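Local coordinates for Lin2634 protein (PDB 3MZO) that binds calcium ions in an HD-type metal site and probably acts as a phosphohydrolase, perhaps on nucleotides as its 5'-deoxynucleotidase-like family suggests, at residues B[32-37]-B[139-144]; B[39-44]-B[135-140]; B[58-63]-B[128-133]; B[65-70]-B[118-123]. One frame throughout, in Å; residues are numbered along the deposited sequence.

Overall arrangement
All four contacts lie in the all-helical core built round the HD-type calcium site. Contacts 1 and 2 follow one another along the same pair of helices, 31-51 and 129-151, with centres about 7 Å apart; contact 1 supplies His34 to the metal and contact 2 supplies Asp138. His68 and Asp69 of contact 4 complete the protein ligands from the beta turn 67-70, and Asp69 also reaches a second calcium. Contact 3 ties helix 58-67 to the start of helix 129-151, its centre about 10 Å from that of contact 2 and 11 Å from that of contact 4. Gln43 and Tyr62 link contacts 2 and 3, while Glu63 and His119 link contacts 3 and 4.

Contact 1: residues B[32-37]-B[139-144]; sequences AEHSYK and KVDLLY. With CA (calcium ion), chain K.
Helices 31-51 and 129-151 come together here with the CA atoms of Lys37 and Asp141 7.0 Å apart, the nearest pair of the two segments. Asp141 sends its carboxylate across the gap and is met by two residues one helical turn apart, His34 and Lys37. ND1 of His34 gives its hydrogen to Asp141 OD2 over 2.5 Å, at an N-H...O angle of 159°. The oxygen sits at the ring edge, close to the imidazole plane, and is approached from its anti side, somewhat out of the carboxylate plane; ring and carboxylate are turned 37° against each other. With CG anti to the backbone N (chi1 167°), the His34 ring lies between Asp141 and the calcium, which NE2 binds at 2.8 Å.

Lys37 crosses the carboxylate at about a right angle. Its CE lies 3.4 Å from Asp141 OD1, but the salt bridge from NZ to that oxygen is long, at 3.7 Å. Two waters fill in, each accepting from Lys37 NZ, one donating to OD2 and the other to OD1. The stronger partner of the ammonium is Glu15 of the second subunit.

Asp141 is thus a second-shell residue: its bond on ND1 and the metal on NE2 together fix the rotation of the His34 ring, and its negative charge probably makes NE2 a stronger ligand.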
# COMPACT_ATOMS: atom_id res chain seq x y z
N ALA B 32 7.23 -0.84 -15.73
CA ALA B 32 8.66 -0.55 -15.71
C ALA B 32 9.43 -1.80 -15.37
O ALA B 32 10.43 -2.13 -16.03
CB ALA B 32 9.01 0.58 -14.71
N GLU B 33 8.98 -2.52 -14.35
CA GLU B 33 9.65 -3.75 -13.92
C GLU B 33 9.63 -4.83 -14.98
O GLU B 33 10.65 -5.50 -15.26
CB GLU B 33 9.07 -4.24 -12.60
CG GLU B 33 9.57 -3.41 -11.44
CD GLU B 33 8.76 -3.46 -10.17
OE1 GLU B 33 7.59 -3.91 -10.19
OE2 GLU B 33 9.32 -3.04 -9.13
N HIS B 34 8.47 -4.96 -15.61
CA HIS B 34 8.32 -5.88 -16.70
C HIS B 34 9.28 -5.56 -17.85
O HIS B 34 9.88 -6.45 -18.40
CB HIS B 34 6.86 -5.89 -17.15
CG HIS B 34 6.62 -6.56 -18.45
ND1 HIS B 34 6.66 -7.93 -18.60
CD2 HIS B 34 6.32 -6.05 -19.67
CE1 HIS B 34 6.39 -8.23 -19.87
NE2 HIS B 34 6.17 -7.11 -20.53
N SER B 35 9.41 -4.28 -18.20
CA SER B 35 10.28 -3.87 -19.29
C SER B 35 11.75 -4.19 -18.99
O SER B 35 12.47 -4.70 -19.85
CB SER B 35 10.07 -2.39 -19.62
OG SER B 35 8.72 -2.15 -19.90
N TYR B 36 12.16 -3.93 -17.76
CA TYR B 36 13.47 -4.31 -17.27
C TYR B 36 13.74 -5.80 -17.43
O TYR B 36 14.79 -6.20 -17.97
CB TYR B 36 13.68 -3.86 -15.81
CG TYR B 36 14.89 -4.52 -15.19
CD1 TYR B 36 16.18 -4.17 -15.59
CD2 TYR B 36 14.75 -5.54 -14.27
CE1 TYR B 36 17.32 -4.81 -15.06
CE2 TYR B 36 15.88 -6.20 -13.73
CZ TYR B 36 17.17 -5.82 -14.13
OH TYR B 36 18.29 -6.45 -13.61
N LYS B 37 12.79 -6.63 -17.02
CA LYS B 37 12.98 -8.06 -17.09
C LYS B 37 12.96 -8.59 -18.54
O LYS B 37 13.83 -9.39 -18.93
CB LYS B 37 11.93 -8.77 -16.19
CG LYS B 37 12.11 -8.49 -14.68
CD LYS B 37 11.06 -9.26 -13.77
CE LYS B 37 9.65 -8.85 -14.03
NZ LYS B 37 8.67 -9.46 -13.04
N LYS B 139 6.81 -13.33 -23.71
CA LYS B 139 6.12 -14.54 -23.26
C LYS B 139 6.86 -15.26 -22.15
O LYS B 139 6.24 -15.82 -21.27
CB LYS B 139 5.84 -15.51 -24.42
CG LYS B 139 4.88 -14.98 -25.48
CD LYS B 139 3.54 -14.54 -24.93
CE LYS B 139 2.66 -13.97 -26.05
NZ LYS B 139 1.30 -13.78 -25.57
N VAL B 140 8.18 -15.24 -22.17
CA VAL B 140 8.94 -15.83 -21.07
C VAL B 140 8.62 -15.09 -19.77
O VAL B 140 8.49 -15.74 -18.73
CB VAL B 140 10.45 -15.90 -21.32
CG1 VAL B 140 11.19 -16.19 -20.03
CG2 VAL B 140 10.76 -16.96 -22.39
N ASP B 141 8.52 -13.76 -19.80
CA ASP B 141 8.25 -13.04 -18.54
C ASP B 141 6.83 -13.36 -18.05
O ASP B 141 6.61 -13.56 -16.87
CB ASP B 141 8.44 -11.52 -18.66
CG ASP B 141 8.29 -10.82 -17.30
OD1 ASP B 141 8.93 -11.23 -16.32
OD2 ASP B 141 7.49 -9.87 -17.18
N LEU B 142 5.90 -13.43 -18.98
CA LEU B 142 4.52 -13.79 -18.68
C LEU B 142 4.46 -15.20 -18.08
O LEU B 142 3.71 -15.48 -17.15
CB LEU B 142 3.71 -13.70 -19.95
CG LEU B 142 2.20 -13.58 -19.91
CD1 LEU B 142 1.72 -12.34 -19.15
CD2 LEU B 142 1.69 -13.59 -21.35
N LEU B 143 5.27 -16.09 -18.62
CA LEU B 143 5.37 -17.45 -18.12
C LEU B 143 5.92 -17.48 -16.69
O LEU B 143 5.40 -18.20 -15.83
CB LEU B 143 6.25 -18.30 -19.06
CG LEU B 143 6.28 -19.81 -18.85
CD1 LEU B 143 5.16 -20.50 -19.63
CD2 LEU B 143 7.64 -20.38 -19.26
N TYR B 144 6.97 -16.70 -16.42
CA TYR B 144 7.49 -16.58 -15.04
C TYR B 144 6.48 -15.96 -14.05
O TYR B 144 6.37 -16.39 -12.89
CB TYR B 144 8.86 -15.82 -15.02
CG TYR B 144 10.01 -16.79 -15.22
CD1 TYR B 144 10.34 -17.26 -16.49
CD2 TYR B 144 10.73 -17.28 -14.12
CE1 TYR B 144 11.37 -18.18 -16.66
CE2 TYR B 144 11.76 -18.19 -14.28
CZ TYR B 144 12.07 -18.63 -15.57
OH TYR B 144 13.08 -19.51 -15.76
CA CA K . 4.60 -6.94 -22.79
O HOH W 1 6.60 -8.78 -14.87
O HOH W 2 8.75 -12.31 -13.72
O HOH W 3 3.39 -6.08 -24.97

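Contact 2: residues B[39-44]-B[135-140]; sequences TSIAQF and AISDKV. With CA (calcium ion), chain K.
The hydroxyl oxygen of Ser137 is pressed against helix 31-51, with OG 3.2 Å from Ala42 CA and 3.5 Å from Ala42 CB. CG2 of Ile41, one residue earlier, touches the same oxygen at 3.5 Å. Although Ala42 N is also near, the angle is poor, and the hydroxyl is hydrogen-bonded instead to the carbonyl oxygen of Ile133, one turn back in its own helix. OG lies anti to the carbonyl carbon of Ser137 (chi1 -67°), on the side facing Ala42, and the small side chain lets the backbones come close: the CA atoms of Ala42 and Ser137 are 5.5 Å apart. The local helix axes approach to 8.6 Å at 128° between their N-to-C directions, so the helices cross steeply, with opposed rather than like directions.

One turn further along helix 129-151, Val140 adds an apolar patch. Its CG1 touches Ile41 CD1 at 4.0 Å, the two branched side chains meeting at a slant, and Phe45 also packs on Val140. Helix 58-67 closes in on Ala42 through Leu61 and Ala65.

Asp138 follows Ser137 in sequence but points away from this interface. Its OD1 binds the calcium at 2.6 Å, beside His34, His68 and Asp69, while OD2 forms a salt bridge with Lys125. This is the final aspartate of the HD-type metal motif. The chemistry is divided between two sides of one helix: small and apolar groups, with an internally satisfied serine, seat it against helix 31-51, and the adjoining carboxylate faces the metal.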
# COMPACT_ATOMS: atom_id res chain seq x y z
N THR B 39 13.83 -6.93 -21.19
CA THR B 39 15.10 -6.48 -21.82
C THR B 39 16.26 -7.39 -21.36
O THR B 39 17.06 -7.85 -22.18
CB THR B 39 15.35 -4.99 -21.59
OG1 THR B 39 14.19 -4.26 -21.99
CG2 THR B 39 16.53 -4.50 -22.43
N SER B 40 16.32 -7.72 -20.07
CA SER B 40 17.30 -8.70 -19.58
C SER B 40 17.20 -10.09 -20.19
O SER B 40 18.23 -10.69 -20.58
CB SER B 40 17.25 -8.76 -18.07
OG SER B 40 17.49 -7.47 -17.52
N ILE B 41 15.96 -10.59 -20.30
CA ILE B 41 15.68 -11.85 -20.98
C ILE B 41 16.13 -11.80 -22.44
O ILE B 41 16.83 -12.69 -22.91
CB ILE B 41 14.15 -12.25 -20.85
CG1 ILE B 41 13.82 -12.61 -19.38
CG2 ILE B 41 13.78 -13.41 -21.78
CD1 ILE B 41 12.30 -12.49 -19.03
N ALA B 42 15.79 -10.73 -23.15
CA ALA B 42 16.14 -10.58 -24.56
C ALA B 42 17.66 -10.58 -24.77
O ALA B 42 18.18 -11.21 -25.71
CB ALA B 42 15.50 -9.30 -25.16
N GLN B 43 18.35 -9.88 -23.87
CA GLN B 43 19.81 -9.82 -23.84
C GLN B 43 20.39 -11.21 -23.72
O GLN B 43 21.40 -11.52 -24.34
CB GLN B 43 20.25 -8.97 -22.64
CG GLN B 43 21.74 -8.97 -22.25
CD GLN B 43 22.03 -7.97 -21.16
OE1 GLN B 43 22.34 -6.80 -21.42
NE2 GLN B 43 21.88 -8.40 -19.93
N PHE B 44 19.78 -12.05 -22.87
CA PHE B 44 20.26 -13.40 -22.75
C PHE B 44 20.04 -14.17 -24.05
O PHE B 44 20.95 -14.86 -24.53
CB PHE B 44 19.62 -14.16 -21.60
CG PHE B 44 19.93 -15.62 -21.65
CD1 PHE B 44 21.17 -16.07 -21.28
CD2 PHE B 44 19.00 -16.53 -22.15
CE1 PHE B 44 21.49 -17.44 -21.39
CE2 PHE B 44 19.30 -17.87 -22.24
CZ PHE B 44 20.56 -18.33 -21.85
N ALA B 135 9.35 -11.17 -29.12
CA ALA B 135 8.15 -11.99 -28.97
C ALA B 135 8.35 -13.06 -27.89
O ALA B 135 7.51 -13.21 -27.01
CB ALA B 135 7.66 -12.63 -30.34
N ILE B 136 9.47 -13.78 -27.94
CA ILE B 136 9.63 -14.88 -27.02
C ILE B 136 9.94 -14.36 -25.62
O ILE B 136 9.53 -14.98 -24.64
CB ILE B 136 10.66 -15.95 -27.46
CG1 ILE B 136 12.07 -15.36 -27.58
CG2 ILE B 136 10.23 -16.60 -28.81
CD1 ILE B 136 13.14 -16.41 -27.98
N SER B 137 10.66 -13.23 -25.54
CA SER B 137 11.09 -12.68 -24.24
C SER B 137 9.93 -12.17 -23.37
O SER B 137 9.91 -12.36 -22.15
CB SER B 137 12.13 -11.56 -24.48
OG SER B 137 13.33 -12.10 -25.02
N ASP B 138 8.99 -11.50 -24.03
CA ASP B 138 7.74 -11.06 -23.43
C ASP B 138 6.93 -12.28 -22.90
O ASP B 138 6.45 -12.27 -21.76
CB ASP B 138 6.96 -10.29 -24.50
CG ASP B 138 5.78 -9.52 -23.95
OD1 ASP B 138 5.71 -9.28 -22.73
OD2 ASP B 138 4.91 -9.12 -24.77
N LYS B 139 6.81 -13.33 -23.71
CA LYS B 139 6.12 -14.54 -23.26
C LYS B 139 6.86 -15.26 -22.15
O LYS B 139 6.24 -15.82 -21.27
CB LYS B 139 5.84 -15.51 -24.42
CG LYS B 139 4.88 -14.98 -25.48
CD LYS B 139 3.54 -14.54 -24.93
CE LYS B 139 2.66 -13.97 -26.05
NZ LYS B 139 1.30 -13.78 -25.57
N VAL B 140 8.18 -15.24 -22.17
CA VAL B 140 8.94 -15.83 -21.07
C VAL B 140 8.62 -15.09 -19.77
O VAL B 140 8.49 -15.74 -18.73
CB VAL B 140 10.45 -15.90 -21.32
CG1 VAL B 140 11.19 -16.19 -20.03
CG2 VAL B 140 10.76 -16.96 -22.39
CA CA K . 4.60 -6.94 -22.79
O HOH W 3 3.39 -6.08 -24.97

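Contact 3: residues B[58-63]-B[128-133]; sequences WRALYE and TLEGKI
Two helices of the HD-type helical core, 58-67 and 129-151, meet here near their N-terminal ends. They run nearly side by side in the same sense: the local axes are 8.7 Å apart at closest approach and inclined by 26°. The CA atoms of Leu61 and Glu130 lie 4.8 Å from each other, close enough for the aliphatic part of Glu130 to rest on the opposite backbone.

Glu130 makes this contact with its methylenes. CG is 3.7 Å from Leu61 N and 4.0 Å from the methyl of Ala60. A bend at chi2 (74°) then turns the carboxylate aside, and OE2 accepts a hydrogen bond from the backbone N of Asn57, just before helix 58-67. The charged end therefore holds the start of the partner helix, while the stem packs against its first turn.

Leu61, with CG anti to the backbone N (chi1 178°), swings toward Ile133, and its CD1 meets Ile133 CD1 at 3.9 Å; the two side chains meet obliquely. Both also touch Ala42 of helix 31-51, which makes the point a three-helix junction. The same Leu61 CD1 lies over one face of the Trp58 ring, toward its rim.

Helix 129-151 begins with Thr128 as its N-cap, OG1 accepting from Gly131 N. Between the two helices a water bridges backbone carbonyls, donating to Leu61 O at 3.0 Å and to Glu130 O at 2.9 Å.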
# COMPACT_ATOMS: atom_id res chain seq x y z
N TRP B 58 22.30 -5.50 -32.12
CA TRP B 58 22.05 -5.25 -30.70
C TRP B 58 21.23 -4.00 -30.42
O TRP B 58 20.38 -3.98 -29.51
CB TRP B 58 23.35 -5.28 -29.89
CG TRP B 58 23.80 -6.71 -29.72
CD1 TRP B 58 24.61 -7.43 -30.58
CD2 TRP B 58 23.44 -7.60 -28.66
NE1 TRP B 58 24.75 -8.71 -30.11
CE2 TRP B 58 24.06 -8.85 -28.93
CE3 TRP B 58 22.65 -7.48 -27.50
CZ2 TRP B 58 23.93 -9.95 -28.08
CZ3 TRP B 58 22.52 -8.60 -26.65
CH2 TRP B 58 23.16 -9.81 -26.95
N ARG B 59 21.47 -2.95 -31.19
CA ARG B 59 20.66 -1.76 -31.04
C ARG B 59 19.20 -2.13 -31.24
O ARG B 59 18.37 -1.68 -30.47
CB ARG B 59 21.06 -0.67 -32.04
CG ARG B 59 20.34 0.63 -31.79
CD ARG B 59 20.76 1.70 -32.80
NE ARG B 59 20.20 2.98 -32.42
CZ ARG B 59 20.52 4.14 -32.98
NH1 ARG B 59 21.43 4.20 -33.94
NH2 ARG B 59 19.95 5.27 -32.54
N ALA B 60 18.91 -2.96 -32.25
CA ALA B 60 17.54 -3.36 -32.55
C ALA B 60 16.98 -4.25 -31.44
O ALA B 60 15.85 -4.08 -31.03
CB ALA B 60 17.42 -4.06 -33.94
N LEU B 61 17.79 -5.17 -30.93
CA LEU B 61 17.33 -6.07 -29.89
C LEU B 61 16.92 -5.29 -28.66
O LEU B 61 15.83 -5.48 -28.14
CB LEU B 61 18.41 -7.10 -29.55
CG LEU B 61 18.15 -8.11 -28.43
CD1 LEU B 61 19.09 -9.30 -28.62
CD2 LEU B 61 18.36 -7.48 -27.06
N TYR B 62 17.80 -4.42 -28.20
CA TYR B 62 17.56 -3.66 -26.98
C TYR B 62 16.44 -2.65 -27.13
O TYR B 62 15.60 -2.52 -26.23
CB TYR B 62 18.82 -2.92 -26.54
CG TYR B 62 19.83 -3.76 -25.80
CD1 TYR B 62 19.54 -4.35 -24.56
CD2 TYR B 62 21.10 -3.93 -26.31
CE1 TYR B 62 20.51 -5.11 -23.87
CE2 TYR B 62 22.06 -4.66 -25.65
CZ TYR B 62 21.79 -5.26 -24.45
OH TYR B 62 22.81 -5.95 -23.86
N GLU B 63 16.45 -1.91 -28.22
CA GLU B 63 15.43 -0.89 -28.42
C GLU B 63 14.01 -1.50 -28.53
O GLU B 63 13.07 -0.91 -28.02
CB GLU B 63 15.77 0.05 -29.60
CG GLU B 63 15.54 -0.50 -30.94
CD GLU B 63 16.17 0.36 -32.06
OE1 GLU B 63 16.80 1.42 -31.80
OE2 GLU B 63 15.98 -0.06 -33.22
N THR B 128 11.93 -9.94 -38.02
CA THR B 128 13.39 -9.94 -37.92
C THR B 128 13.79 -10.82 -36.74
O THR B 128 12.95 -11.12 -35.87
CB THR B 128 13.97 -8.54 -37.71
OG1 THR B 128 13.60 -8.05 -36.42
CG2 THR B 128 13.50 -7.57 -38.83
N LEU B 129 15.06 -11.20 -36.69
CA LEU B 129 15.56 -11.99 -35.58
C LEU B 129 15.28 -11.26 -34.27
O LEU B 129 14.83 -11.89 -33.30
CB LEU B 129 17.06 -12.26 -35.72
CG LEU B 129 17.72 -13.03 -34.57
CD1 LEU B 129 17.10 -14.44 -34.41
CD2 LEU B 129 19.25 -13.10 -34.83
N GLU B 130 15.53 -9.96 -34.23
CA GLU B 130 15.41 -9.20 -32.97
C GLU B 130 13.95 -9.00 -32.53
O GLU B 130 13.65 -8.90 -31.33
CB GLU B 130 16.12 -7.86 -33.08
CG GLU B 130 17.65 -7.99 -33.32
CD GLU B 130 18.02 -8.43 -34.72
OE1 GLU B 130 17.20 -8.25 -35.66
OE2 GLU B 130 19.14 -8.95 -34.88
N GLY B 131 13.04 -8.98 -33.51
CA GLY B 131 11.61 -8.92 -33.25
C GLY B 131 11.06 -10.21 -32.68
O GLY B 131 10.16 -10.20 -31.81
N LYS B 132 11.57 -11.33 -33.19
CA LYS B 132 11.19 -12.62 -32.63
C LYS B 132 11.77 -12.79 -31.23
O LYS B 132 11.13 -13.39 -30.36
CB LYS B 132 11.62 -13.75 -33.54
CG LYS B 132 10.95 -13.73 -34.88
CD LYS B 132 11.50 -14.85 -35.77
CE LYS B 132 10.71 -14.90 -37.03
NZ LYS B 132 11.17 -15.98 -37.97
N ILE B 133 12.97 -12.25 -31.00
CA ILE B 133 13.53 -12.29 -29.66
C ILE B 133 12.61 -11.53 -28.72
O ILE B 133 12.41 -11.96 -27.58
CB ILE B 133 14.99 -11.78 -29.60
CG1 ILE B 133 15.93 -12.83 -30.20
CG2 ILE B 133 15.44 -11.44 -28.16
CD1 ILE B 133 17.32 -12.32 -30.42
O HOH W 4 14.25 -7.92 -28.72

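Contact 4: residues B[65-70]-B[118-123]; sequences ALNHDY and RHLLKE. With CA (calcium ion), chain M; CA (calcium ion), chain K.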
# COMPACT_ATOMS: atom_id res chain seq x y z
N ALA B 65 13.00 -4.40 -27.05
CA ALA B 65 12.66 -4.93 -25.72
C ALA B 65 12.44 -3.83 -24.69
O ALA B 65 11.48 -3.89 -23.90
CB ALA B 65 13.76 -5.88 -25.23
N LEU B 66 13.28 -2.81 -24.72
CA LEU B 66 13.21 -1.74 -23.74
C LEU B 66 11.92 -0.93 -23.83
O LEU B 66 11.31 -0.59 -22.82
CB LEU B 66 14.42 -0.79 -23.87
CG LEU B 66 14.48 0.27 -22.77
CD1 LEU B 66 14.78 -0.37 -21.40
CD2 LEU B 66 15.49 1.37 -23.14
N ASN B 67 11.51 -0.62 -25.05
CA ASN B 67 10.43 0.31 -25.32
C ASN B 67 9.07 -0.32 -25.63
O ASN B 67 8.13 0.40 -25.83
CB ASN B 67 10.84 1.21 -26.47
CG ASN B 67 12.20 1.89 -26.22
OD1 ASN B 67 12.35 2.62 -25.25
ND2 ASN B 67 13.17 1.63 -27.08
N HIS B 68 8.96 -1.64 -25.59
CA HIS B 68 7.79 -2.30 -26.15
C HIS B 68 6.50 -2.02 -25.40
O HIS B 68 5.47 -2.06 -26.01
CB HIS B 68 7.97 -3.82 -26.29
CG HIS B 68 7.81 -4.60 -25.02
ND1 HIS B 68 8.78 -4.63 -24.04
CD2 HIS B 68 6.85 -5.45 -24.61
CE1 HIS B 68 8.39 -5.42 -23.06
NE2 HIS B 68 7.21 -5.92 -23.37
N ASP B 69 6.56 -1.70 -24.10
CA ASP B 69 5.35 -1.40 -23.34
C ASP B 69 5.22 0.05 -22.83
O ASP B 69 4.35 0.36 -22.02
CB ASP B 69 5.20 -2.40 -22.18
CG ASP B 69 4.56 -3.71 -22.61
OD1 ASP B 69 4.00 -3.77 -23.69
OD2 ASP B 69 4.55 -4.69 -21.85
N TYR B 70 6.05 0.94 -23.35
CA TYR B 70 5.98 2.35 -23.02
C TYR B 70 4.56 2.90 -23.25
O TYR B 70 4.07 3.71 -22.46
CB TYR B 70 7.05 3.14 -23.81
CG TYR B 70 7.01 4.60 -23.50
CD1 TYR B 70 7.58 5.10 -22.34
CD2 TYR B 70 6.35 5.49 -24.35
CE1 TYR B 70 7.51 6.43 -22.02
CE2 TYR B 70 6.28 6.84 -24.03
CZ TYR B 70 6.86 7.31 -22.88
OH TYR B 70 6.76 8.64 -22.55
N ARG B 118 9.36 7.86 -32.96
CA ARG B 118 8.46 7.06 -33.82
C ARG B 118 9.06 5.67 -34.10
O ARG B 118 8.37 4.64 -34.04
CB ARG B 118 8.13 7.77 -35.14
CG ARG B 118 7.12 8.88 -34.96
CD ARG B 118 6.59 9.48 -36.27
NE ARG B 118 6.40 10.92 -36.07
CZ ARG B 118 5.46 11.49 -35.29
NH1 ARG B 118 4.54 10.76 -34.64
NH2 ARG B 118 5.41 12.81 -35.17
N HIS B 119 10.34 5.64 -34.39
CA HIS B 119 11.02 4.37 -34.57
C HIS B 119 11.09 3.53 -33.27
O HIS B 119 10.84 2.32 -33.28
CB HIS B 119 12.42 4.61 -35.10
CG HIS B 119 13.26 3.37 -35.12
ND1 HIS B 119 13.09 2.38 -36.08
CD2 HIS B 119 14.24 2.93 -34.29
CE1 HIS B 119 13.94 1.40 -35.84
NE2 HIS B 119 14.66 1.72 -34.77
N LEU B 120 11.45 4.18 -32.17
CA LEU B 120 11.60 3.49 -30.90
C LEU B 120 10.29 2.91 -30.39
O LEU B 120 10.30 1.87 -29.75
CB LEU B 120 12.20 4.44 -29.84
CG LEU B 120 13.67 4.86 -30.01
CD1 LEU B 120 14.12 5.79 -28.86
CD2 LEU B 120 14.57 3.64 -30.08
N LEU B 121 9.17 3.57 -30.68
CA LEU B 121 7.87 3.21 -30.09
C LEU B 121 6.89 2.55 -31.06
O LEU B 121 5.74 2.32 -30.71
CB LEU B 121 7.22 4.46 -29.48
CG LEU B 121 8.04 5.13 -28.36
CD1 LEU B 121 7.34 6.42 -27.93
CD2 LEU B 121 8.18 4.17 -27.19
N LYS B 122 7.33 2.22 -32.27
CA LYS B 122 6.50 1.42 -33.16
C LYS B 122 6.53 -0.03 -32.68
O LYS B 122 7.42 -0.41 -31.91
CB LYS B 122 7.02 1.48 -34.61
CG LYS B 122 8.27 0.65 -34.87
CD LYS B 122 8.73 0.85 -36.30
CE LYS B 122 10.02 0.11 -36.57
NZ LYS B 122 10.53 0.51 -37.91
N GLU B 123 5.56 -0.82 -33.16
CA GLU B 123 5.50 -2.28 -32.91
C GLU B 123 6.87 -2.94 -33.12
O GLU B 123 7.49 -2.78 -34.18
CB GLU B 123 4.46 -2.93 -33.85
CG GLU B 123 4.19 -4.44 -33.61
CD GLU B 123 3.87 -4.80 -32.14
OE1 GLU B 123 2.83 -4.36 -31.61
OE2 GLU B 123 4.66 -5.56 -31.52
CA CA M . 3.22 -3.28 -26.00
CA CA K . 4.60 -6.94 -22.79
O HOH W 3 3.39 -6.08 -24.97
O HOH W 5 1.23 -3.01 -24.51
O HOH W 6 4.42 -4.75 -27.76
O HOH W 7 2.98 -1.41 -27.12
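Tyr70 has its CG anti to the backbone N (chi1 180°) and Leu121 has CG beside its own (chi1 -61°), and these two settings bring the ring and the leucine methyls together. CD2 of Leu121 comes to 3.6 Å from Tyr70 CD2 and also touches Tyr70 CB, while CD1 adds a contact with Tyr70 CD2 and CE2; the two side chains meet at a slant. The phenol hydroxyl bonds further off, to Ser10.

Asn67 packs beside this pair, its CB 3.4 Å from the carbonyl oxygen of Leu120 and its ND2 against Leu120 CD2. The amide has its polar partners elsewhere: ND2 donates to Glu63 O, and OD1 accepts from Gln43 of the second subunit.

Between Asn67 and Tyr70, a type I beta turn holds the HD pair of the metal motif. Asp69 bridges two calcium ions, OD2 binding one at 2.4 Å and OD1 the other at 2.5 Å. The second calcium also takes the backbone O of His68 and three waters. His68 reaches the first through NE2 at a rather long 2.9 Å, where His34 and Asp138 join it; its ND1 donates to Ala65 O at 2.8 Å, which fixes the rotation of the imidazole.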